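Local coordinates for intimin (Escherichia coli O127:H6 str. E2348/69, PDB 6TQD), which serves as a bacterial outer-membrane adhesin, this fragment being part of its extracellular passenger, whose juncture domains hold an extended conformation, at residues Gln109-Phe115 with Ser187-Met193; Ala129-Thr135 with Gly170-Leu176; Lys180-Val186 with Asn198-Phe204. One frame throughout, in Å; residues are numbered along the deposited sequence.

All three contacts lie in the bacterial Ig-like domain and together sample both sheets of its sandwich. Contact 2 pairs two strands of one sheet, contact 3 pairs two of the other, and contact 1 packs one sheet against the other. Contacts 1 and 2, with centres about 13 Å apart, share a sheet: Thr-113 N lies 2.8 Å from Thr-135 O, a probable hydrogen bond. Contacts 1 and 3, about 19 Å apart, both use strand 182-189. Between contacts 2 and 3, with centres about 14 Å apart, the bridge is core packing, Tyr-132 CE2 lying 3.7 Å from Ala-199 CB. The three together hold the two sheets of one passenger domain.

Contact 1: Gln109-Phe115 with Ser187-Met193; sequences QVGVTDF and SAKTAEM
Two facing sheets of the Ig-like sandwich meet where Phe-115, Val-112 and Gly-111 of strand 111-115 pack on Ala-188, Thr-190 and Met-193. The strand axes come no closer than 7.1 Å, against 4.6 Å in the paired strands of contacts 2 and 3, and neither a backbone-to-backbone bond nor a beta bridge links the segments; this is face-to-face packing and not strand pairing. Toward Phe-115, Ala-188 CB sits over the aromatic ring, 3.6 Å from the Phe-115 centroid and 6° off the normal, a CH-pi contact on one face. The same ring meets that of Tyr-132. Val-112 comes next: its CG2, beside the backbone N, lies 3.8 Å from Thr-190 CG2 and equally near Met-193 SD, while CG1 turns to Ala-188 CB.

Polar contacts take over at the other end, where Thr-190 to Met-193 form a type I beta turn. Val-110 N donates to Glu-192 OE1 at 2.9 Å and 171°; this nearly straight bond meets the oxygen from above the carboxylate plane. The Glu-192 chain is extended beyond CG, which carries the carboxylate across to that amide. Met-193, with CG beside its backbone N (chi1 -68°) and SD anti to CA, puts SD 3.3 Å from Val-112 N, a weak hydrogen bond; its CG lies 3.5 Å from Gln-109 NE2, the two side chains roughly perpendicular. Behind the turn, Lys-189 NZ donates to both Thr-190 O and Met-193 O. An apolar centre closed at one end by side chain-to-backbone bonds from a turn joins the two sheets, as expected of an Ig-like beta sandwich.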
loop_
_atom_site.group_PDB
_atom_site.type_symbol
_atom_site.label_atom_id
_atom_site.label_comp_id
_atom_site.label_asym_id
_atom_site.label_seq_id
_atom_site.Cartn_x
_atom_site.Cartn_y
_atom_site.Cartn_z
ATOM N N GLN A 109 6.852 -3.620 -5.139
ATOM C CA GLN A 109 7.953 -4.076 -4.303
ATOM C C GLN A 109 7.409 -4.908 -3.147
ATOM O O GLN A 109 6.344 -4.609 -2.605
ATOM C CB GLN A 109 8.698 -2.870 -3.744
ATOM C CG GLN A 109 9.860 -3.218 -2.825
ATOM C CD GLN A 109 10.442 -1.989 -2.166
ATOM O OE1 GLN A 109 11.424 -1.427 -2.631
ATOM N NE2 GLN A 109 9.805 -1.549 -1.106
ATOM N N VAL A 110 8.134 -5.971 -2.792
ATOM C CA VAL A 110 7.880 -6.704 -1.549
ATOM C C VAL A 110 8.629 -5.938 -0.458
ATOM O O VAL A 110 9.850 -6.033 -0.358
ATOM C CB VAL A 110 8.330 -8.159 -1.642
ATOM C CG1 VAL A 110 8.145 -8.855 -0.305
ATOM C CG2 VAL A 110 7.561 -8.884 -2.750
ATOM N N GLY A 111 7.902 -5.166 0.348
ATOM C CA GLY A 111 8.536 -4.243 1.265
ATOM C C GLY A 111 7.800 -4.149 2.589
ATOM O O GLY A 111 6.615 -4.465 2.699
ATOM N N VAL A 112 8.537 -3.695 3.600
ATOM C CA VAL A 112 7.955 -3.431 4.916
ATOM C C VAL A 112 7.095 -2.179 4.817
ATOM O O VAL A 112 7.578 -1.098 4.450
ATOM C CB VAL A 112 9.052 -3.242 5.968
ATOM C CG1 VAL A 112 8.428 -2.930 7.340
ATOM C CG2 VAL A 112 9.939 -4.466 6.054
ATOM N N THR A 113 5.815 -2.309 5.146
ATOM C CA THR A 113 4.921 -1.156 5.109
ATOM C C THR A 113 4.680 -0.531 6.475
ATOM O O THR A 113 4.287 0.637 6.543
ATOM C CB THR A 113 3.562 -1.539 4.509
ATOM O OG1 THR A 113 2.985 -2.608 5.274
ATOM C CG2 THR A 113 3.711 -1.986 3.069
ATOM N N ASP A 114 4.874 -1.284 7.547
ATOM C CA ASP A 114 4.608 -0.809 8.895
ATOM C C ASP A 114 5.611 -1.488 9.816
ATOM O O ASP A 114 5.938 -2.664 9.624
ATOM C CB ASP A 114 3.195 -1.182 9.344
ATOM C CG ASP A 114 2.126 -0.609 8.439
ATOM O OD1 ASP A 114 1.735 0.559 8.636
ATOM O OD2 ASP A 114 1.677 -1.337 7.529
ATOM N N PHE A 115 6.092 -0.752 10.819
ATOM C CA PHE A 115 7.005 -1.323 11.808
ATOM C C PHE A 115 6.716 -0.590 13.116
ATOM O O PHE A 115 7.097 0.576 13.274
ATOM C CB PHE A 115 8.458 -1.167 11.381
ATOM C CG PHE A 115 9.433 -1.941 12.227
ATOM C CD1 PHE A 115 9.159 -3.250 12.598
ATOM C CD2 PHE A 115 10.635 -1.377 12.619
ATOM C CE1 PHE A 115 10.058 -3.971 13.359
ATOM C CE2 PHE A 115 11.535 -2.094 13.386
ATOM C CZ PHE A 115 11.244 -3.396 13.753
ATOM N N SER A 187 14.976 -0.506 13.076
ATOM C CA SER A 187 14.526 -0.526 11.689
ATOM C C SER A 187 14.283 -1.954 11.224
ATOM O O SER A 187 14.816 -2.922 11.780
ATOM C CB SER A 187 15.569 0.116 10.768
ATOM O OG SER A 187 16.702 -0.724 10.647
ATOM N N ALA A 188 13.471 -2.062 10.165
ATOM C CA ALA A 188 13.127 -3.324 9.524
ATOM C C ALA A 188 13.290 -3.185 8.012
ATOM O O ALA A 188 12.944 -2.152 7.440
ATOM C CB ALA A 188 11.659 -3.685 9.832
ATOM N N LYS A 189 13.787 -4.241 7.375
ATOM C CA LYS A 189 14.048 -4.183 5.942
ATOM C C LYS A 189 13.890 -5.556 5.309
ATOM O O LYS A 189 14.201 -6.584 5.915
ATOM C CB LYS A 189 15.465 -3.649 5.681
ATOM C CG LYS A 189 15.767 -3.328 4.213
ATOM C CD LYS A 189 17.197 -2.851 4.009
ATOM C CE LYS A 189 17.528 -2.627 2.538
ATOM N NZ LYS A 189 17.546 -3.892 1.739
ATOM N N THR A 190 13.396 -5.561 4.069
ATOM C CA THR A 190 13.392 -6.745 3.224
ATOM C C THR A 190 14.364 -6.548 2.065
ATOM O O THR A 190 14.804 -5.426 1.758
ATOM C CB THR A 190 11.989 -7.036 2.679
ATOM O OG1 THR A 190 11.541 -5.898 1.938
ATOM C CG2 THR A 190 11.026 -7.351 3.802
ATOM N N ALA A 191 14.670 -7.657 1.388
ATOM C CA ALA A 191 15.753 -7.671 0.403
ATOM C C ALA A 191 15.548 -6.657 -0.725
ATOM O O ALA A 191 16.516 -6.030 -1.167
ATOM C CB ALA A 191 15.897 -9.080 -0.190
ATOM N N GLU A 192 14.308 -6.491 -1.202
ATOM C CA GLU A 192 14.066 -5.614 -2.349
ATOM C C GLU A 192 14.113 -4.127 -1.993
ATOM O O GLU A 192 14.274 -3.293 -2.894
ATOM C CB GLU A 192 12.717 -5.930 -3.009
ATOM C CG GLU A 192 12.643 -7.271 -3.712
ATOM C CD GLU A 192 11.285 -7.537 -4.361
ATOM O OE1 GLU A 192 10.425 -6.626 -4.414
ATOM O OE2 GLU A 192 11.061 -8.682 -4.810
ATOM N N MET A 193 13.944 -3.766 -0.721
ATOM C CA MET A 193 13.895 -2.361 -0.343
ATOM C C MET A 193 15.254 -1.702 -0.535
ATOM O O MET A 193 16.306 -2.340 -0.408
ATOM C CB MET A 193 13.490 -2.224 1.126
ATOM C CG MET A 193 12.066 -2.631 1.396
ATOM S SD MET A 193 11.669 -2.724 3.124
ATOM C CE MET A 193 11.609 -1.035 3.652
#

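Contact 2: Ala129-Thr135 with Gly170-Leu176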
loop_
_atom_site.group_PDB
_atom_site.type_symbol
_atom_site.label_atom_id
_atom_site.label_comp_id
_atom_site.label_asym_id
_atom_site.label_seq_id
_atom_site.Cartn_x
_atom_site.Cartn_y
_atom_site.Cartn_z
ATOM N N ALA A 129 10.756 -6.096 27.914
ATOM C CA ALA A 129 10.853 -6.201 26.468
ATOM C C ALA A 129 9.847 -5.282 25.798
ATOM O O ALA A 129 8.688 -5.187 26.216
ATOM C CB ALA A 129 10.585 -7.641 26.027
ATOM N N ILE A 130 10.308 -4.604 24.749
ATOM C CA ILE A 130 9.444 -3.937 23.776
ATOM C C ILE A 130 9.408 -4.822 22.540
ATOM O O ILE A 130 10.457 -5.155 21.977
ATOM C CB ILE A 130 9.968 -2.535 23.442
ATOM C CG1 ILE A 130 9.971 -1.653 24.699
ATOM C CG2 ILE A 130 9.132 -1.909 22.330
ATOM C CD1 ILE A 130 10.520 -0.257 24.470
ATOM N N THR A 131 8.209 -5.214 22.114
ATOM C CA THR A 131 8.055 -6.137 20.997
ATOM C C THR A 131 7.636 -5.364 19.757
ATOM O O THR A 131 6.648 -4.619 19.782
ATOM C CB THR A 131 7.031 -7.224 21.306
ATOM O OG1 THR A 131 7.460 -7.940 22.476
ATOM C CG2 THR A 131 6.905 -8.185 20.144
ATOM N N TYR A 132 8.376 -5.567 18.676
ATOM C CA TYR A 132 8.139 -4.890 17.406
ATOM C C TYR A 132 7.528 -5.860 16.410
ATOM O O TYR A 132 7.872 -7.041 16.383
ATOM C CB TYR A 132 9.448 -4.359 16.828
ATOM C CG TYR A 132 10.034 -3.174 17.554
ATOM C CD1 TYR A 132 10.700 -3.323 18.768
ATOM C CD2 TYR A 132 9.940 -1.901 17.015
ATOM C CE1 TYR A 132 11.240 -2.225 19.424
ATOM C CE2 TYR A 132 10.477 -0.804 17.662
ATOM C CZ TYR A 132 11.131 -0.971 18.866
ATOM O OH TYR A 132 11.676 0.113 19.527
ATOM N N THR A 133 6.639 -5.341 15.564
ATOM C CA THR A 133 5.986 -6.120 14.525
ATOM C C THR A 133 6.191 -5.387 13.210
ATOM O O THR A 133 5.829 -4.216 13.094
ATOM C CB THR A 133 4.488 -6.276 14.801
ATOM O OG1 THR A 133 4.287 -6.928 16.058
ATOM C CG2 THR A 133 3.824 -7.098 13.695
ATOM N N ALA A 134 6.774 -6.072 12.243
ATOM C CA ALA A 134 6.901 -5.580 10.885
ATOM C C ALA A 134 5.876 -6.281 10.012
ATOM O O ALA A 134 5.689 -7.501 10.115
ATOM C CB ALA A 134 8.291 -5.879 10.330
ATOM N N THR A 135 5.198 -5.505 9.176
ATOM C CA THR A 135 4.269 -6.022 8.185
ATOM C C THR A 135 4.870 -5.827 6.805
ATOM O O THR A 135 5.325 -4.727 6.474
ATOM C CB THR A 135 2.922 -5.305 8.282
ATOM O OG1 THR A 135 2.402 -5.420 9.610
ATOM C CG2 THR A 135 1.924 -5.945 7.315
ATOM N N GLY A 170 1.853 -11.945 6.896
ATOM C CA GLY A 170 2.831 -10.945 6.524
ATOM C C GLY A 170 3.561 -10.296 7.676
ATOM O O GLY A 170 4.189 -9.261 7.487
ATOM N N LYS A 171 3.510 -10.876 8.868
ATOM C CA LYS A 171 4.053 -10.244 10.064
ATOM C C LYS A 171 5.264 -10.999 10.602
ATOM O O LYS A 171 5.279 -12.233 10.650
ATOM C CB LYS A 171 2.973 -10.124 11.146
ATOM C CG LYS A 171 1.783 -9.270 10.687
ATOM C CD LYS A 171 0.908 -8.840 11.851
ATOM C CE LYS A 171 -0.326 -8.088 11.368
ATOM N NZ LYS A 171 0.004 -6.895 10.542
ATOM N N ALA A 172 6.290 -10.247 10.988
ATOM C CA ALA A 172 7.484 -10.778 11.642
ATOM C C ALA A 172 7.770 -9.931 12.875
ATOM O O ALA A 172 7.564 -8.720 12.852
ATOM C CB ALA A 172 8.682 -10.721 10.687
ATOM N N THR A 173 8.248 -10.561 13.953
ATOM C CA THR A 173 8.410 -9.869 15.225
ATOM C C THR A 173 9.829 -10.021 15.766
ATOM O O THR A 173 10.574 -10.934 15.388
ATOM C CB THR A 173 7.400 -10.346 16.287
ATOM O OG1 THR A 173 7.597 -11.741 16.566
ATOM C CG2 THR A 173 5.970 -10.121 15.832
ATOM N N VAL A 174 10.180 -9.099 16.664
ATOM C CA VAL A 174 11.468 -9.115 17.360
ATOM C C VAL A 174 11.269 -8.348 18.660
ATOM O O VAL A 174 10.375 -7.513 18.766
ATOM C CB VAL A 174 12.574 -8.479 16.483
ATOM C CG1 VAL A 174 12.311 -6.995 16.271
ATOM C CG2 VAL A 174 13.949 -8.710 17.091
ATOM N N THR A 175 12.116 -8.625 19.664
ATOM C CA THR A 175 12.032 -7.910 20.932
ATOM C C THR A 175 13.297 -7.086 21.166
ATOM O O THR A 175 14.361 -7.369 20.609
ATOM C CB THR A 175 11.795 -8.835 22.136
ATOM O OG1 THR A 175 13.001 -9.536 22.463
ATOM C CG2 THR A 175 10.677 -9.838 21.842
ATOM N N LEU A 176 13.144 -6.040 21.971
ATOM C CA LEU A 176 14.194 -5.082 22.288
ATOM C C LEU A 176 14.232 -4.879 23.797
ATOM O O LEU A 176 13.186 -4.705 24.420
ATOM C CB LEU A 176 13.886 -3.747 21.604
ATOM C CG LEU A 176 14.955 -2.674 21.743
ATOM C CD1 LEU A 176 16.120 -2.977 20.807
ATOM C CD2 LEU A 176 14.373 -1.292 21.480
#
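Ile-130, Tyr-132 and Ala-134 face Leu-176, Val-174 and Ala-172 across an antiparallel strand pair, and these side chains form its buried side, tight chiefly round Tyr-132, Leu-176 and Val-174. All three are hydrogen-bonded pairs, giving six backbone bonds; Tyr-132 N to Val-174 O, at 2.8 Å and 174°, is nearly straight. The Tyr-132 ring rises from the sheet and tilts toward Leu-176, with CE1 3.8 Å from Leu-176 CB and OH 3.6 Å from Leu-176 CD2. In Leu-176, chi1 of -175° and chi2 of 76° together bring CD2 to that hydroxyl end. Val-174 CG1 packs 3.9 Å from Tyr-132 CB. Strands 147-154, 182-189 and 197-205 pack over this face.

The other face is more open and lined with threonines at the non-hydrogen-bonded pairs. Thr-133 and Thr-173 run parallel to one another, with Thr-133 OG1 3.6 Å from Thr-173 CG2. Lys-171, exposed, runs alongside Thr-135 and bends at chi4, leaving NZ 3.0 Å from Thr-135 OG1; its CD also meets Thr-133 CG2 at 3.9 Å. Hydroxyls and an ammonium on one face, and hydrocarbon and an aromatic ring on the other, imply an amphipathic strand pair with its apolar side turned to the sandwich core.

Contact 3: Lys180-Val186 with Asn198-Phe204; sequences KPGQVVV and NANAVIF
Backbone hydrogen bonds join Gly-182 to Phe-204 and Val-184 to Val-202, two antiparallel hydrogen-bonded pairs with Gln-183 opposite Ile-203 between them. Phe-204 N donates to Gly-182 O at 2.9 Å and 170°, and Val-202 N to Val-184 O at 3.1 Å; each pair also has the reciprocal bond. Farther along, Ala-199 N reaches Val-186 O at 2.8 Å.

Between these last two linkages the strands part and a water fills in. It donates to Val-184 O and to Asn-200 O, the latter at 2.7 Å, and accepts a longer bond from Val-186 N, linking Val-184 O, which also accepts from Val-202 N, to the other two. The strands belong to the beta hairpin 182-189 with 197-205, whose second strand is interrupted part-way; in the Ig-like sandwich this hairpin lies in the sheet opposite strand 130-138.

Apolar contacts divide between the two faces. On the core side Val-184 CG2 meets the Phe-204 ring at its edge, 3.7 Å from both CD2 and CE2. Chi1 of -73° carries the Phe-204 ring toward the valine, and chi2 of -87° turns that edge to CG2; the ring also packs on Leu-176 of the other sheet. On the outer side Val-185 splits its branches: CG2 lies 4.0 Å from Ala-201 CB, while CG1 meets Asn-198 CB at 3.9 Å, the asparagine standing nearly square to the valine.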
loop_
_atom_site.group_PDB
_atom_site.type_symbol
_atom_site.label_atom_id
_atom_site.label_comp_id
_atom_site.label_asym_id
_atom_site.label_seq_id
_atom_site.Cartn_x
_atom_site.Cartn_y
_atom_site.Cartn_z
ATOM N N LYS A 180 20.151 0.762 29.679
ATOM C CA LYS A 180 20.545 2.163 29.716
ATOM C C LYS A 180 19.330 3.028 29.416
ATOM O O LYS A 180 18.574 2.726 28.474
ATOM C CB LYS A 180 21.636 2.408 28.659
ATOM C CG LYS A 180 22.070 3.861 28.534
ATOM C CD LYS A 180 23.194 4.016 27.515
ATOM C CE LYS A 180 23.566 5.476 27.306
ATOM N NZ LYS A 180 24.634 5.634 26.278
ATOM N N PRO A 181 19.097 4.099 30.175
ATOM C CA PRO A 181 18.015 5.023 29.811
ATOM C C PRO A 181 18.365 5.788 28.544
ATOM O O PRO A 181 19.520 6.149 28.319
ATOM C CB PRO A 181 17.935 5.967 31.018
ATOM C CG PRO A 181 19.301 5.940 31.588
ATOM C CD PRO A 181 19.788 4.528 31.406
ATOM N N GLY A 182 17.354 6.044 27.732
ATOM C CA GLY A 182 17.542 6.796 26.506
ATOM C C GLY A 182 16.594 6.322 25.424
ATOM O O GLY A 182 15.830 5.371 25.593
ATOM N N GLN A 183 16.671 7.008 24.287
ATOM C CA GLN A 183 15.834 6.701 23.138
ATOM C C GLN A 183 16.521 5.687 22.230
ATOM O O GLN A 183 17.743 5.678 22.090
ATOM C CB GLN A 183 15.557 7.978 22.343
ATOM C CG GLN A 183 14.572 8.931 23.006
ATOM C CD GLN A 183 14.192 10.093 22.103
ATOM O OE1 GLN A 183 14.567 10.134 20.930
ATOM N NE2 GLN A 183 13.451 11.050 22.649
ATOM N N VAL A 184 15.713 4.830 21.601
ATOM C CA VAL A 184 16.215 3.807 20.692
ATOM C C VAL A 184 15.336 3.793 19.451
ATOM O O VAL A 184 14.106 3.830 19.558
ATOM C CB VAL A 184 16.204 2.413 21.355
ATOM C CG1 VAL A 184 16.846 1.380 20.443
ATOM C CG2 VAL A 184 16.900 2.440 22.713
ATOM N N VAL A 185 15.961 3.738 18.274
ATOM C CA VAL A 185 15.264 3.581 17.004
ATOM C C VAL A 185 15.687 2.250 16.404
ATOM O O VAL A 185 16.883 1.986 16.253
ATOM C CB VAL A 185 15.571 4.735 16.033
ATOM C CG1 VAL A 185 14.935 4.467 14.671
ATOM C CG2 VAL A 185 15.074 6.060 16.582
ATOM N N VAL A 186 14.703 1.417 16.068
ATOM C CA VAL A 186 14.927 0.135 15.419
ATOM C C VAL A 186 14.349 0.212 14.015
ATOM O O VAL A 186 13.361 0.913 13.780
ATOM C CB VAL A 186 14.251 -1.010 16.200
ATOM C CG1 VAL A 186 14.567 -2.337 15.564
ATOM C CG2 VAL A 186 14.693 -0.989 17.665
ATOM N N ASN A 198 12.371 2.832 9.511
ATOM C CA ASN A 198 12.568 3.059 10.941
ATOM C C ASN A 198 11.236 3.078 11.681
ATOM O O ASN A 198 10.286 3.739 11.249
ATOM C CB ASN A 198 13.245 4.409 11.184
ATOM C CG ASN A 198 14.696 4.429 10.761
ATOM O OD1 ASN A 198 15.251 3.417 10.349
ATOM N ND2 ASN A 198 15.318 5.594 10.861
ATOM N N ALA A 199 11.177 2.382 12.807
ATOM C CA ALA A 199 10.069 2.550 13.728
ATOM C C ALA A 199 10.204 3.886 14.469
ATOM O O ALA A 199 11.270 4.499 14.507
ATOM C CB ALA A 199 10.083 1.441 14.779
ATOM N N ASN A 200 9.105 4.317 15.085
ATOM C CA ASN A 200 9.169 5.488 15.942
ATOM C C ASN A 200 10.081 5.199 17.132
ATOM O O ASN A 200 10.205 4.062 17.586
ATOM C CB ASN A 200 7.776 5.854 16.454
ATOM C CG ASN A 200 6.908 6.489 15.387
ATOM O OD1 ASN A 200 7.401 6.968 14.364
ATOM N ND2 ASN A 200 5.601 6.502 15.626
ATOM N N ALA A 201 10.738 6.242 17.626
ATOM C CA ALA A 201 11.623 6.078 18.763
ATOM C C ALA A 201 10.823 5.603 19.961
ATOM O O ALA A 201 9.663 5.983 20.140
ATOM C CB ALA A 201 12.291 7.409 19.105
ATOM N N VAL A 202 11.449 4.750 20.772
ATOM C CA VAL A 202 10.948 4.374 22.084
ATOM C C VAL A 202 11.970 4.867 23.094
ATOM O O VAL A 202 13.102 5.197 22.753
ATOM C CB VAL A 202 10.725 2.860 22.219
ATOM C CG1 VAL A 202 9.710 2.378 21.193
ATOM C CG2 VAL A 202 12.039 2.105 22.061
ATOM N N ILE A 203 11.558 4.923 24.353
ATOM C CA ILE A 203 12.413 5.437 25.416
ATOM C C ILE A 203 12.465 4.418 26.542
ATOM O O ILE A 203 11.422 3.940 27.004
ATOM C CB ILE A 203 11.930 6.812 25.922
ATOM C CG1 ILE A 203 12.936 7.387 26.919
ATOM C CG2 ILE A 203 10.546 6.699 26.554
ATOM C CD1 ILE A 203 12.778 8.882 27.144
ATOM N N PHE A 204 13.672 4.115 27.012
ATOM C CA PHE A 204 13.856 3.296 28.208
ATOM C C PHE A 204 14.090 4.232 29.387
ATOM O O PHE A 204 14.883 5.176 29.290
ATOM C CB PHE A 204 15.033 2.337 28.024
ATOM C CG PHE A 204 14.746 1.196 27.077
ATOM C CD1 PHE A 204 14.169 0.023 27.533
ATOM C CD2 PHE A 204 15.037 1.305 25.725
ATOM C CE1 PHE A 204 13.905 -1.022 26.676
ATOM C CE2 PHE A 204 14.770 0.261 24.860
ATOM C CZ PHE A 204 14.201 -0.903 25.331
HETATM O O HOH W 1 12.227 2.296 18.049
#